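Local atomic coordinates of enolase (alpha proteobacterium BAL199, PDB entry 3UGV), a protein that binds magnesium in the manner of the enolase superfamily and, like its mandelate racemase-type relatives, probably abstracts a proton next to a substrate carboxylate. Residues E76-K81 with S325-P330; N164-K169 with K191-R196; L195-D200 with E207-V212; I275-Y280 with F301-G306. All coordinates share one frame; numbering follows the deposited sequence.

Interaction 1: residues E76-K81 with S325-P330; sequences EPYVPK and STHLYP
Glu-76 and Tyr-329 run antiparallel, side by side, and are tied at both ends. From Glu-76, CB lies 3.9 Å from OH of Tyr-329; CG is at the same distance from CE1 of that ring. CG is anti to the carbonyl carbon (chi1 -48°) and the chain is extended beyond it (chi2 -176°), which carries the carboxylate over the ring, nearly perpendicular to it, with OE2 of Glu-76 3.8 Å above the Tyr-329 ring centre. OE2 also accepts from N of Tyr-329 (3.2 Å) and touches CB of Leu-328, while OE1 is bonded to Trp-56 NE1. N of Glu-76 donates to OH of Tyr-329 at 2.9 Å and an almost straight 167°. Were Tyr-329 replaced by an alanine, this N would probably lose its acceptor and a gap open beside the carboxylate. CE2 of Tyr-78 packs 3.8 Å from CD1 of Leu-328, and its OH meets the edge of the His-327 ring, whose ND1 is bonded to Asp-300 OD2. The N-terminal domain, through the loop between strand 71-75 and helix 83-97, thus closes over a barrel-domain loop, as in the enolase superfamily; helix 301-304 flanks both tyrosines, and Phe-117 of the second subunit stacks on Tyr-78.

Interaction 2: residues N164-K169 with K191-R196; sequences NGLWLK and KGLKLR
Arg-196 lies flat on the indole of Trp-167, the guanidinium and ring planes only 12° apart and their centres separated by 3.9 Å. This is a cation-pi stack over the six-membered ring, continued by a CH-pi contact from CD, 3.7 Å from the same ring centre. A bend at chi2 (81°) folds the arginine chain back over the indole, while CD of Lys-194 lies on the opposite face of the guanidinium. At its edge NH1 donates to O of Gly-165 (2.6 Å), on a lone pair and exactly in the guanidinium plane; NH1 also bonds O of Ser-163. With a leucine here the stack is gone, and the carbonyls of Gly-165 and Ser-163 would probably be left without their shared donor. Leu-166 is gripped by backbone and side chain alike: its O accepts from N of Arg-196 at 3.0 Å, CB packs 3.8 Å from CD1 of Leu-195, and CD1 reaches CB of Leu-193. Water 1 accepts from N of Gly-165; water 2 lies within hydrogen-bonding distance of the O atoms of Trp-167 and Arg-196. The arrangement fits the modified TIM barrel of the superfamily, in which the loop after strand 157-162 runs beside the next barrel strand, 192-196.

Interaction 3: residues L195-D200 with E207-V212; sequences LRMGRD and ETAEAV
The first strand and the helix of the beta-alpha-beta unit formed by strand 192-196, helix 202-216 and strand 221-225 pack together here, where Leu-195, Met-197 and Arg-199 meet the inner side of the helix. Leu-195 supplies the largest apolar share. A chi1 of 176° turns its CG away from the backbone N and toward the helix, and the two methyls spread along it: CD2 sits 3.8 Å from CA of Ala-209, while CD1 lies 3.9 Å from CG2 of Thr-208 and, more loosely, near CG2 of Val-212. Met-197, just past the strand end, sends an extended chain to the same alanine, and its CE stops 3.9 Å from CB of Ala-209. The small methyl is thus touched by both a leucine and a methionine.

On Thr-208, CG2 lies between CD1 of Leu-195 and NH2 of Arg-199, while OG1 stands 3.4 Å above the centre of the Arg-199 guanidinium, closest to CZ. Because the oxygen meets a face, the N-H groups point past it and no hydrogen bond forms; OG1 is bonded instead to O of Val-204 within the helix. Arg-199, roughly perpendicular to the threonine, spends its hydrogens on other partners: NH1 in a salt bridge with Asp-205, NH2 on O of Lys-169. Asp-205 also accepts from N of Gly-198, so the turn out of the strand is tied to the start of the helix.

Val-174 of helix 171-183 packs against Arg-199, Thr-208 and Val-212, and Val-224 of strand 221-225 against Leu-195 and Met-197, so helix 202-216 lies against the sheet with helix 171-183 alongside.

Interaction 4: residues I275-Y280 with F301-G306; sequences IGENFY and FMRIGG. With MG (magnesium ion), chain B.
Arg-303 donates from NH1 to O of Glu-277 at 2.8 Å. The bond is bent to 144°, with the donor well above the carbonyl plane. NH2 turns outward to O of Phe-117 of the second subunit, so the guanidinium is held from two sides. Its faces are occupied too: OD1 of Asn-278 stands 3.5 Å above its centre without bonding to it, and CE of Met-302 lies over the other. The amide nitrogen ND2 of Asn-278 bonds Glu-252.

The magnesium ion is bound by the side chain of the same Glu-277. Its CG lies between the backbone N and the carbonyl carbon (chi1 72°), and the chain extends beyond it to bring OE1 to the metal at 2.2 Å, beside three waters; Asp-225 and Glu-251 complete the site. This trio of acidic residues at the ends of successive barrel strands is the metal site of the enolase superfamily, and Glu-277 enters it from a type I turn, Gly-276 to Phe-279, just past strand 273-275.

Apolar and CH contacts fill the rest. The Tyr-280 ring carries the arginine chain on one face, CB of Arg-303 4.1 Å from the ring centre and CG 3.5 Å from CE1; with ring and guanidinium planes 82° apart, this is no stack. A CA-H...O contact runs from CA of Tyr-280 to O of Arg-303 (3.3 Å). Beyond it, CB of Phe-279 meets CD1 of Ile-304 at 4.1 Å.

Interactions 1 and 4 adjoin, their centres about 10 Å apart: OH of Tyr-329 packs 3.3 Å from CB of Met-302, and NE2 of His-327 lies 3.5 Å from OE2 of Glu-277. Both also touch the second subunit. Interactions 2 and 3, with centres about 9 Å apart, share Leu-195 and Arg-196 of strand 192-196. Interactions 2 and 4 do not touch, being about 21 Å from centre to centre, yet interactions 1, 2 and 4 each bring a side chain to the magnesium ion or near it: Glu-277 binds it directly, while the side chains of His-327 and Lys-194 come within about 4 Å. Interaction 3 lies on the outside of the barrel, where helix 202-216 covers strand 192-196: Leu-195 points to the helix, Lys-194 toward the metal site.

Interaction 1: residues E76-K81 with S325-P330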
loop_
_atom_site.group_PDB
_atom_site.type_symbol
_atom_site.label_atom_id
_atom_site.label_comp_id
_atom_site.label_asym_id
_atom_site.label_seq_id
_atom_site.Cartn_x
_atom_site.Cartn_y
_atom_site.Cartn_z
ATOM N N GLU F 76 3.174 21.696 -34.375
ATOM C CA GLU F 76 4.196 20.848 -34.970
ATOM C C GLU F 76 3.787 19.399 -34.786
ATOM O O GLU F 76 4.200 18.753 -33.821
ATOM C CB GLU F 76 5.546 21.089 -34.301
ATOM C CG GLU F 76 5.901 22.550 -34.180
ATOM C CD GLU F 76 7.281 22.765 -33.613
ATOM O OE1 GLU F 76 8.263 22.631 -34.378
ATOM O OE2 GLU F 76 7.380 23.062 -32.403
ATOM N N PRO F 77 2.983 18.880 -35.723
ATOM C CA PRO F 77 2.329 17.570 -35.596
ATOM C C PRO F 77 3.144 16.345 -36.047
ATOM O O PRO F 77 2.594 15.241 -36.010
ATOM C CB PRO F 77 1.089 17.727 -36.472
ATOM C CG PRO F 77 1.550 18.633 -37.570
ATOM C CD PRO F 77 2.564 19.588 -36.943
ATOM N N TYR F 78 4.396 16.524 -36.459
ATOM C CA TYR F 78 5.288 15.388 -36.738
ATOM C C TYR F 78 5.038 14.674 -38.065
ATOM O O TYR F 78 5.938 14.551 -38.892
ATOM C CB TYR F 78 5.176 14.348 -35.630
ATOM C CG TYR F 78 6.026 14.598 -34.419
ATOM C CD1 TYR F 78 7.317 14.104 -34.358
ATOM C CD2 TYR F 78 5.528 15.296 -33.318
ATOM C CE1 TYR F 78 8.106 14.311 -33.248
ATOM C CE2 TYR F 78 6.312 15.513 -32.190
ATOM C CZ TYR F 78 7.604 15.011 -32.167
ATOM O OH TYR F 78 8.421 15.196 -31.075
ATOM N N VAL F 79 3.820 14.172 -38.250
ATOM C CA VAL F 79 3.488 13.404 -39.439
ATOM C C VAL F 79 2.709 14.268 -40.415
ATOM O O VAL F 79 1.582 14.672 -40.125
ATOM C CB VAL F 79 2.696 12.111 -39.107
ATOM C CG1 VAL F 79 3.465 11.272 -38.124
ATOM C CG2 VAL F 79 1.366 12.436 -38.514
ATOM N N PRO F 80 3.323 14.564 -41.574
ATOM C CA PRO F 80 2.756 15.449 -42.601
ATOM C C PRO F 80 1.319 15.086 -42.971
ATOM O O PRO F 80 0.451 15.961 -42.992
ATOM C CB PRO F 80 3.690 15.233 -43.797
ATOM C CG PRO F 80 5.015 14.879 -43.166
ATOM C CD PRO F 80 4.648 14.040 -41.961
ATOM N N LYS F 81 1.070 13.811 -43.246
ATOM C CA LYS F 81 -0.267 13.370 -43.637
ATOM C C LYS F 81 -1.339 13.678 -42.586
ATOM O O LYS F 81 -2.518 13.773 -42.912
ATOM C CB LYS F 81 -0.271 11.879 -44.003
ATOM C CG LYS F 81 0.302 11.604 -45.395
ATOM C CD LYS F 81 0.013 10.183 -45.881
ATOM C CE LYS F 81 0.388 10.009 -47.356
ATOM N NZ LYS F 81 -0.107 8.721 -47.931
ATOM N N SER F 325 10.068 20.620 -17.495
ATOM C CA SER F 325 10.758 21.183 -18.658
ATOM C C SER F 325 9.776 21.223 -19.815
ATOM O O SER F 325 8.648 20.758 -19.679
ATOM C CB SER F 325 11.986 20.337 -19.032
ATOM O OG SER F 325 13.010 20.421 -18.044
ATOM N N THR F 326 10.188 21.773 -20.951
ATOM C CA THR F 326 9.289 21.869 -22.096
ATOM C C THR F 326 9.628 20.875 -23.189
ATOM O O THR F 326 10.679 20.253 -23.183
ATOM C CB THR F 326 9.300 23.269 -22.744
ATOM O OG1 THR F 326 10.624 23.569 -23.218
ATOM C CG2 THR F 326 8.852 24.331 -21.751
ATOM N N HIS F 327 8.714 20.736 -24.135
ATOM C CA HIS F 327 8.987 19.975 -25.335
ATOM C C HIS F 327 8.423 20.696 -26.546
ATOM O O HIS F 327 7.224 20.970 -26.609
ATOM C CB HIS F 327 8.378 18.593 -25.255
ATOM C CG HIS F 327 8.610 17.779 -26.484
ATOM N ND1 HIS F 327 7.614 17.507 -27.397
ATOM C CD2 HIS F 327 9.733 17.188 -26.959
ATOM C CE1 HIS F 327 8.108 16.766 -28.372
ATOM N NE2 HIS F 327 9.394 16.568 -28.137
ATOM N N LEU F 328 9.303 20.991 -27.497
ATOM C CA LEU F 328 8.977 21.784 -28.676
ATOM C C LEU F 328 8.425 23.180 -28.314
ATOM O O LEU F 328 8.441 23.591 -27.140
ATOM C CB LEU F 328 8.038 21.004 -29.601
ATOM C CG LEU F 328 8.601 19.678 -30.134
ATOM C CD1 LEU F 328 7.582 18.927 -30.997
ATOM C CD2 LEU F 328 9.891 19.921 -30.918
ATOM N N TYR F 329 7.972 23.909 -29.330
ATOM C CA TYR F 329 7.344 25.220 -29.148
ATOM C C TYR F 329 8.131 26.148 -28.241
ATOM O O TYR F 329 7.628 26.578 -27.207
ATOM C CB TYR F 329 5.921 25.063 -28.602
ATOM C CG TYR F 329 5.111 24.043 -29.360
ATOM C CD1 TYR F 329 4.353 24.416 -30.455
ATOM C CD2 TYR F 329 5.119 22.707 -28.986
ATOM C CE1 TYR F 329 3.616 23.492 -31.162
ATOM C CE2 TYR F 329 4.386 21.765 -29.691
ATOM C CZ TYR F 329 3.636 22.166 -30.782
ATOM O OH TYR F 329 2.893 21.251 -31.491
ATOM N N PRO F 330 9.361 26.482 -28.640
ATOM C CA PRO F 330 10.273 27.249 -27.786
ATOM C C PRO F 330 9.692 28.606 -27.417
ATOM O O PRO F 330 9.930 29.090 -26.306
ATOM C CB PRO F 330 11.528 27.410 -28.659
ATOM C CG PRO F 330 11.445 26.311 -29.631
ATOM C CD PRO F 330 9.993 26.078 -29.901
#

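Interaction 2: residues N164-K169 with K191-R196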
loop_
_atom_site.group_PDB
_atom_site.type_symbol
_atom_site.label_atom_id
_atom_site.label_comp_id
_atom_site.label_asym_id
_atom_site.label_seq_id
_atom_site.Cartn_x
_atom_site.Cartn_y
_atom_site.Cartn_z
ATOM N N ASN F 164 18.676 20.434 -31.477
ATOM C CA ASN F 164 18.700 20.457 -32.942
ATOM C C ASN F 164 19.159 19.159 -33.620
ATOM O O ASN F 164 18.749 18.878 -34.746
ATOM C CB ASN F 164 19.564 21.597 -33.458
ATOM C CG ASN F 164 18.768 22.846 -33.778
ATOM O OD1 ASN F 164 17.537 22.819 -33.901
ATOM N ND2 ASN F 164 19.480 23.957 -33.933
ATOM N N GLY F 165 20.016 18.382 -32.960
ATOM C CA GLY F 165 20.606 17.220 -33.612
ATOM C C GLY F 165 21.177 16.130 -32.717
ATOM O O GLY F 165 20.518 15.664 -31.796
ATOM N N LEU F 166 22.411 15.721 -32.993
ATOM C CA LEU F 166 23.012 14.568 -32.324
ATOM C C LEU F 166 22.131 13.328 -32.497
ATOM O O LEU F 166 21.836 12.603 -31.529
ATOM C CB LEU F 166 23.281 14.859 -30.844
ATOM C CG LEU F 166 24.055 16.161 -30.584
ATOM C CD1 LEU F 166 24.425 16.303 -29.114
ATOM C CD2 LEU F 166 25.309 16.207 -31.452
ATOM N N TRP F 167 21.715 13.098 -33.743
ATOM C CA TRP F 167 20.923 11.922 -34.101
ATOM C C TRP F 167 21.847 10.714 -34.213
ATOM O O TRP F 167 23.004 10.798 -33.814
ATOM C CB TRP F 167 20.129 12.164 -35.389
ATOM C CG TRP F 167 18.998 13.113 -35.167
ATOM C CD1 TRP F 167 18.922 14.419 -35.564
ATOM C CD2 TRP F 167 17.795 12.841 -34.447
ATOM N NE1 TRP F 167 17.736 14.970 -35.141
ATOM C CE2 TRP F 167 17.028 14.018 -34.455
ATOM C CE3 TRP F 167 17.288 11.708 -33.802
ATOM C CZ2 TRP F 167 15.777 14.092 -33.852
ATOM C CZ3 TRP F 167 16.058 11.785 -33.199
ATOM C CH2 TRP F 167 15.314 12.970 -33.225
ATOM N N LEU F 168 21.343 9.595 -34.735
ATOM C CA LEU F 168 22.069 8.318 -34.633
ATOM C C LEU F 168 23.153 8.103 -35.688
ATOM O O LEU F 168 23.220 7.045 -36.309
ATOM C CB LEU F 168 21.098 7.124 -34.585
ATOM C CG LEU F 168 20.106 7.165 -33.402
ATOM C CD1 LEU F 168 19.402 5.820 -33.154
ATOM C CD2 LEU F 168 20.801 7.632 -32.126
ATOM N N LYS F 169 24.007 9.109 -35.867
ATOM C CA LYS F 169 25.161 9.017 -36.759
ATOM C C LYS F 169 26.368 8.455 -36.012
ATOM O O LYS F 169 26.245 7.997 -34.876
ATOM C CB LYS F 169 25.475 10.391 -37.349
ATOM C CG LYS F 169 24.294 10.987 -38.128
ATOM C CD LYS F 169 24.642 12.326 -38.749
ATOM C CE LYS F 169 24.982 13.355 -37.678
ATOM N NZ LYS F 169 25.425 14.654 -38.271
ATOM N N LYS F 191 24.377 25.169 -22.269
ATOM C CA LYS F 191 24.910 24.422 -21.135
ATOM C C LYS F 191 24.430 22.973 -21.151
ATOM O O LYS F 191 24.786 22.181 -20.272
ATOM C CB LYS F 191 24.525 25.092 -19.822
ATOM C CG LYS F 191 24.970 26.548 -19.679
ATOM C CD LYS F 191 24.257 27.176 -18.453
ATOM C CE LYS F 191 24.875 28.492 -17.973
ATOM N NZ LYS F 191 24.724 29.639 -18.913
ATOM N N GLY F 192 23.618 22.630 -22.149
ATOM C CA GLY F 192 23.137 21.268 -22.284
ATOM C C GLY F 192 22.791 20.958 -23.729
ATOM O O GLY F 192 22.422 21.842 -24.490
ATOM N N LEU F 193 22.923 19.693 -24.099
ATOM C CA LEU F 193 22.670 19.232 -25.461
ATOM C C LEU F 193 21.790 18.001 -25.324
ATOM O O LEU F 193 21.999 17.212 -24.411
ATOM C CB LEU F 193 23.993 18.817 -26.126
ATOM C CG LEU F 193 25.058 19.900 -26.301
ATOM C CD1 LEU F 193 26.335 19.303 -26.843
ATOM C CD2 LEU F 193 24.551 20.981 -27.244
ATOM N N LYS F 194 20.813 17.820 -26.203
ATOM C CA LYS F 194 20.131 16.531 -26.257
ATOM C C LYS F 194 20.885 15.550 -27.146
ATOM O O LYS F 194 21.164 15.833 -28.307
ATOM C CB LYS F 194 18.686 16.652 -26.742
ATOM C CG LYS F 194 18.011 15.277 -26.862
ATOM C CD LYS F 194 16.519 15.382 -26.798
ATOM C CE LYS F 194 16.059 15.576 -25.375
ATOM N NZ LYS F 194 14.631 15.973 -25.367
ATOM N N LEU F 195 21.183 14.381 -26.596
ATOM C CA LEU F 195 21.897 13.346 -27.320
ATOM C C LEU F 195 20.961 12.146 -27.554
ATOM O O LEU F 195 20.411 11.587 -26.606
ATOM C CB LEU F 195 23.135 12.928 -26.515
ATOM C CG LEU F 195 23.974 11.786 -27.064
ATOM C CD1 LEU F 195 24.582 12.221 -28.371
ATOM C CD2 LEU F 195 25.043 11.370 -26.078
ATOM N N ARG F 196 20.763 11.756 -28.811
ATOM C CA ARG F 196 19.895 10.613 -29.083
ATOM C C ARG F 196 20.668 9.300 -28.992
ATOM O O ARG F 196 21.822 9.204 -29.419
ATOM C CB ARG F 196 19.203 10.735 -30.440
ATOM C CG ARG F 196 17.954 11.615 -30.441
ATOM C CD ARG F 196 18.251 13.119 -30.524
ATOM N NE ARG F 196 17.021 13.909 -30.408
ATOM C CZ ARG F 196 16.913 15.199 -30.727
ATOM N NH1 ARG F 196 17.971 15.852 -31.189
ATOM N NH2 ARG F 196 15.747 15.840 -30.591
HETATM O O HOH W 1 20.737 18.133 -30.017
HETATM O O HOH W 2 23.661 10.353 -31.171
#

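Interaction 3: residues L195-D200 with E207-V212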
loop_
_atom_site.group_PDB
_atom_site.type_symbol
_atom_site.label_atom_id
_atom_site.label_comp_id
_atom_site.label_asym_id
_atom_site.label_seq_id
_atom_site.Cartn_x
_atom_site.Cartn_y
_atom_site.Cartn_z
ATOM N N LEU F 195 21.183 14.381 -26.596
ATOM C CA LEU F 195 21.897 13.346 -27.320
ATOM C C LEU F 195 20.961 12.146 -27.554
ATOM O O LEU F 195 20.411 11.587 -26.606
ATOM C CB LEU F 195 23.135 12.928 -26.515
ATOM C CG LEU F 195 23.974 11.786 -27.064
ATOM C CD1 LEU F 195 24.582 12.221 -28.371
ATOM C CD2 LEU F 195 25.043 11.370 -26.078
ATOM N N ARG F 196 20.763 11.756 -28.811
ATOM C CA ARG F 196 19.895 10.613 -29.083
ATOM C C ARG F 196 20.668 9.300 -28.992
ATOM O O ARG F 196 21.822 9.204 -29.419
ATOM C CB ARG F 196 19.203 10.735 -30.440
ATOM C CG ARG F 196 17.954 11.615 -30.441
ATOM C CD ARG F 196 18.251 13.119 -30.524
ATOM N NE ARG F 196 17.021 13.909 -30.408
ATOM C CZ ARG F 196 16.913 15.199 -30.727
ATOM N NH1 ARG F 196 17.971 15.852 -31.189
ATOM N NH2 ARG F 196 15.747 15.840 -30.591
ATOM N N MET F 197 20.026 8.293 -28.413
ATOM C CA MET F 197 20.621 6.966 -28.296
ATOM C C MET F 197 19.665 5.898 -28.834
ATOM O O MET F 197 18.478 6.155 -29.068
ATOM C CB MET F 197 20.983 6.655 -26.843
ATOM C CG MET F 197 22.193 7.453 -26.302
ATOM S SD MET F 197 22.923 6.650 -24.840
ATOM C CE MET F 197 24.320 7.713 -24.497
ATOM N N GLY F 198 20.190 4.700 -29.031
ATOM C CA GLY F 198 19.399 3.606 -29.555
ATOM C C GLY F 198 20.020 2.941 -30.771
ATOM O O GLY F 198 19.311 2.385 -31.604
ATOM N N ARG F 199 21.345 3.000 -30.886
ATOM C CA ARG F 199 22.022 2.287 -31.958
ATOM C C ARG F 199 21.836 0.781 -31.791
ATOM O O ARG F 199 21.435 0.319 -30.729
ATOM C CB ARG F 199 23.499 2.660 -31.981
ATOM C CG ARG F 199 23.722 4.045 -32.556
ATOM C CD ARG F 199 25.057 4.619 -32.142
ATOM N NE ARG F 199 25.196 6.011 -32.568
ATOM C CZ ARG F 199 24.787 7.063 -31.862
ATOM N NH1 ARG F 199 24.201 6.897 -30.682
ATOM N NH2 ARG F 199 24.961 8.289 -32.337
ATOM N N ASP F 200 22.108 0.019 -32.842
ATOM C CA ASP F 200 22.058 -1.439 -32.753
ATOM C C ASP F 200 23.031 -1.967 -31.716
ATOM O O ASP F 200 22.705 -2.876 -30.956
ATOM C CB ASP F 200 22.359 -2.076 -34.109
ATOM C CG ASP F 200 21.223 -1.897 -35.095
ATOM O OD1 ASP F 200 20.067 -2.187 -34.719
ATOM O OD2 ASP F 200 21.483 -1.456 -36.238
ATOM N N GLU F 207 30.046 5.107 -26.663
ATOM C CA GLU F 207 31.172 5.651 -27.400
ATOM C C GLU F 207 30.843 7.067 -27.860
ATOM O O GLU F 207 31.671 7.977 -27.752
ATOM C CB GLU F 207 31.436 4.754 -28.602
ATOM C CG GLU F 207 32.772 4.914 -29.261
ATOM C CD GLU F 207 32.886 4.024 -30.492
ATOM O OE1 GLU F 207 32.518 2.827 -30.399
ATOM O OE2 GLU F 207 33.317 4.532 -31.552
ATOM N N THR F 208 29.622 7.250 -28.361
ATOM C CA THR F 208 29.158 8.569 -28.777
ATOM C C THR F 208 29.128 9.593 -27.631
ATOM O O THR F 208 29.610 10.714 -27.786
ATOM C CB THR F 208 27.791 8.476 -29.440
ATOM O OG1 THR F 208 27.890 7.642 -30.595
ATOM C CG2 THR F 208 27.318 9.849 -29.871
ATOM N N ALA F 209 28.560 9.206 -26.490
ATOM C CA ALA F 209 28.557 10.054 -25.307
ATOM C C ALA F 209 29.982 10.501 -24.946
ATOM O O ALA F 209 30.239 11.696 -24.720
ATOM C CB ALA F 209 27.902 9.314 -24.120
ATOM N N GLU F 210 30.907 9.543 -24.898
ATOM C CA GLU F 210 32.299 9.835 -24.532
ATOM C C GLU F 210 32.930 10.777 -25.544
ATOM O O GLU F 210 33.631 11.700 -25.168
ATOM C CB GLU F 210 33.129 8.552 -24.404
ATOM C CG GLU F 210 32.621 7.543 -23.350
ATOM C CD GLU F 210 32.794 8.019 -21.902
ATOM O OE1 GLU F 210 33.147 9.202 -21.687
ATOM O OE2 GLU F 210 32.580 7.201 -20.972
ATOM N N ALA F 211 32.650 10.564 -26.827
ATOM C CA ALA F 211 33.189 11.425 -27.882
ATOM C C ALA F 211 32.649 12.857 -27.795
ATOM O O ALA F 211 33.383 13.830 -27.998
ATOM C CB ALA F 211 32.899 10.827 -29.252
ATOM N N VAL F 212 31.360 12.984 -27.496
ATOM C CA VAL F 212 30.752 14.299 -27.338
ATOM C C VAL F 212 31.397 15.068 -26.183
ATOM O O VAL F 212 31.756 16.232 -26.315
ATOM C CB VAL F 212 29.221 14.198 -27.105
ATOM C CG1 VAL F 212 28.686 15.507 -26.579
ATOM C CG2 VAL F 212 28.497 13.790 -28.387
#

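Interaction 4: residues I275-Y280 with F301-G306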
loop_
_atom_site.group_PDB
_atom_site.type_symbol
_atom_site.label_atom_id
_atom_site.label_comp_id
_atom_site.label_asym_id
_atom_site.label_seq_id
_atom_site.Cartn_x
_atom_site.Cartn_y
_atom_site.Cartn_z
ATOM N N ILE F 275 10.040 11.721 -18.643
ATOM C CA ILE F 275 8.980 11.431 -19.601
ATOM C C ILE F 275 8.034 12.614 -19.617
ATOM O O ILE F 275 8.245 13.599 -18.901
ATOM C CB ILE F 275 8.147 10.160 -19.245
ATOM C CG1 ILE F 275 7.339 10.389 -17.973
ATOM C CG2 ILE F 275 9.039 8.926 -19.131
ATOM C CD1 ILE F 275 6.468 9.182 -17.571
ATOM N N GLY F 276 6.988 12.531 -20.423
ATOM C CA GLY F 276 5.987 13.578 -20.391
ATOM C C GLY F 276 5.596 14.161 -21.727
ATOM O O GLY F 276 4.487 14.669 -21.859
ATOM N N GLU F 277 6.471 14.091 -22.726
ATOM C CA GLU F 277 6.119 14.716 -23.992
ATOM C C GLU F 277 4.864 14.093 -24.593
ATOM O O GLU F 277 4.280 14.657 -25.493
ATOM C CB GLU F 277 7.264 14.671 -24.993
ATOM C CG GLU F 277 7.551 13.305 -25.574
ATOM C CD GLU F 277 8.849 13.319 -26.358
ATOM O OE1 GLU F 277 9.910 13.520 -25.721
ATOM O OE2 GLU F 277 8.812 13.162 -27.600
ATOM N N ASN F 278 4.453 12.938 -24.085
ATOM C CA ASN F 278 3.256 12.251 -24.585
ATOM C C ASN F 278 2.070 12.244 -23.620
ATOM O O ASN F 278 1.105 11.511 -23.839
ATOM C CB ASN F 278 3.587 10.819 -24.976
ATOM C CG ASN F 278 4.266 10.728 -26.334
ATOM O OD1 ASN F 278 3.624 10.869 -27.381
ATOM N ND2 ASN F 278 5.571 10.486 -26.323
ATOM N N PHE F 279 2.160 13.037 -22.550
ATOM C CA PHE F 279 1.038 13.246 -21.637
ATOM C C PHE F 279 -0.095 13.983 -22.353
ATOM O O PHE F 279 0.070 15.133 -22.769
ATOM C CB PHE F 279 1.458 14.130 -20.461
ATOM C CG PHE F 279 2.336 13.451 -19.454
ATOM C CD1 PHE F 279 2.449 12.071 -19.416
ATOM C CD2 PHE F 279 3.038 14.207 -18.525
ATOM C CE1 PHE F 279 3.239 11.464 -18.481
ATOM C CE2 PHE F 279 3.844 13.603 -17.595
ATOM C CZ PHE F 279 3.937 12.225 -17.564
ATOM N N TYR F 280 -1.249 13.347 -22.483
ATOM C CA TYR F 280 -2.418 14.046 -23.019
ATOM C C TYR F 280 -3.266 14.639 -21.892
ATOM O O TYR F 280 -4.227 14.023 -21.437
ATOM C CB TYR F 280 -3.238 13.115 -23.919
ATOM C CG TYR F 280 -2.586 12.910 -25.266
ATOM C CD1 TYR F 280 -2.801 13.816 -26.300
ATOM C CD2 TYR F 280 -1.726 11.829 -25.494
ATOM C CE1 TYR F 280 -2.192 13.651 -27.530
ATOM C CE2 TYR F 280 -1.100 11.661 -26.715
ATOM C CZ TYR F 280 -1.341 12.576 -27.735
ATOM O OH TYR F 280 -0.731 12.426 -28.962
ATOM N N PHE F 301 3.229 20.962 -25.918
ATOM C CA PHE F 301 2.068 21.877 -25.940
ATOM C C PHE F 301 0.867 21.451 -26.797
ATOM O O PHE F 301 -0.277 21.822 -26.508
ATOM C CB PHE F 301 2.505 23.312 -26.268
ATOM C CG PHE F 301 3.390 23.907 -25.215
ATOM C CD1 PHE F 301 2.841 24.498 -24.086
ATOM C CD2 PHE F 301 4.765 23.820 -25.321
ATOM C CE1 PHE F 301 3.648 25.016 -23.097
ATOM C CE2 PHE F 301 5.584 24.339 -24.332
ATOM C CZ PHE F 301 5.026 24.932 -23.218
ATOM N N MET F 302 1.105 20.682 -27.850
ATOM C CA MET F 302 -0.032 20.198 -28.616
ATOM C C MET F 302 -0.751 19.049 -27.902
ATOM O O MET F 302 -1.917 18.782 -28.188
ATOM C CB MET F 302 0.364 19.802 -30.036
ATOM C CG MET F 302 0.877 18.403 -30.159
ATOM S SD MET F 302 1.151 17.929 -31.877
ATOM C CE MET F 302 2.066 16.401 -31.657
ATOM N N ARG F 303 -0.072 18.402 -26.953
ATOM C CA ARG F 303 -0.632 17.228 -26.284
ATOM C C ARG F 303 -1.156 17.538 -24.881
ATOM O O ARG F 303 -2.156 16.968 -24.453
ATOM C CB ARG F 303 0.394 16.093 -26.206
ATOM C CG ARG F 303 0.826 15.514 -27.545
ATOM C CD ARG F 303 1.651 14.220 -27.391
ATOM N NE ARG F 303 2.196 13.786 -28.677
ATOM C CZ ARG F 303 3.452 13.995 -29.084
ATOM N NH1 ARG F 303 4.326 14.616 -28.303
ATOM N NH2 ARG F 303 3.846 13.581 -30.283
ATOM N N ILE F 304 -0.479 18.432 -24.163
ATOM C CA ILE F 304 -0.883 18.746 -22.801
ATOM C C ILE F 304 -2.140 19.621 -22.737
ATOM O O ILE F 304 -2.788 19.707 -21.691
ATOM C CB ILE F 304 0.249 19.428 -21.998
ATOM C CG1 ILE F 304 -0.033 19.341 -20.490
ATOM C CG2 ILE F 304 0.414 20.875 -22.429
ATOM C CD1 ILE F 304 0.414 18.026 -19.851
ATOM N N GLY F 305 -2.467 20.288 -23.843
ATOM C CA GLY F 305 -3.622 21.175 -23.894
ATOM C C GLY F 305 -3.251 22.650 -23.984
ATOM O O GLY F 305 -3.910 23.507 -23.388
ATOM N N GLY F 306 -2.184 22.935 -24.730
ATOM C CA GLY F 306 -1.756 24.296 -24.989
ATOM C C GLY F 306 -1.329 25.045 -23.746
ATOM O O GLY F 306 -0.790 24.457 -22.811
HETATM MG MG MG B . 11.978 13.320 -26.437
HETATM O O HOH W 3 11.446 12.812 -28.388
HETATM O O HOH W 4 12.268 15.195 -27.339
HETATM O O HOH W 5 11.443 11.325 -25.978
#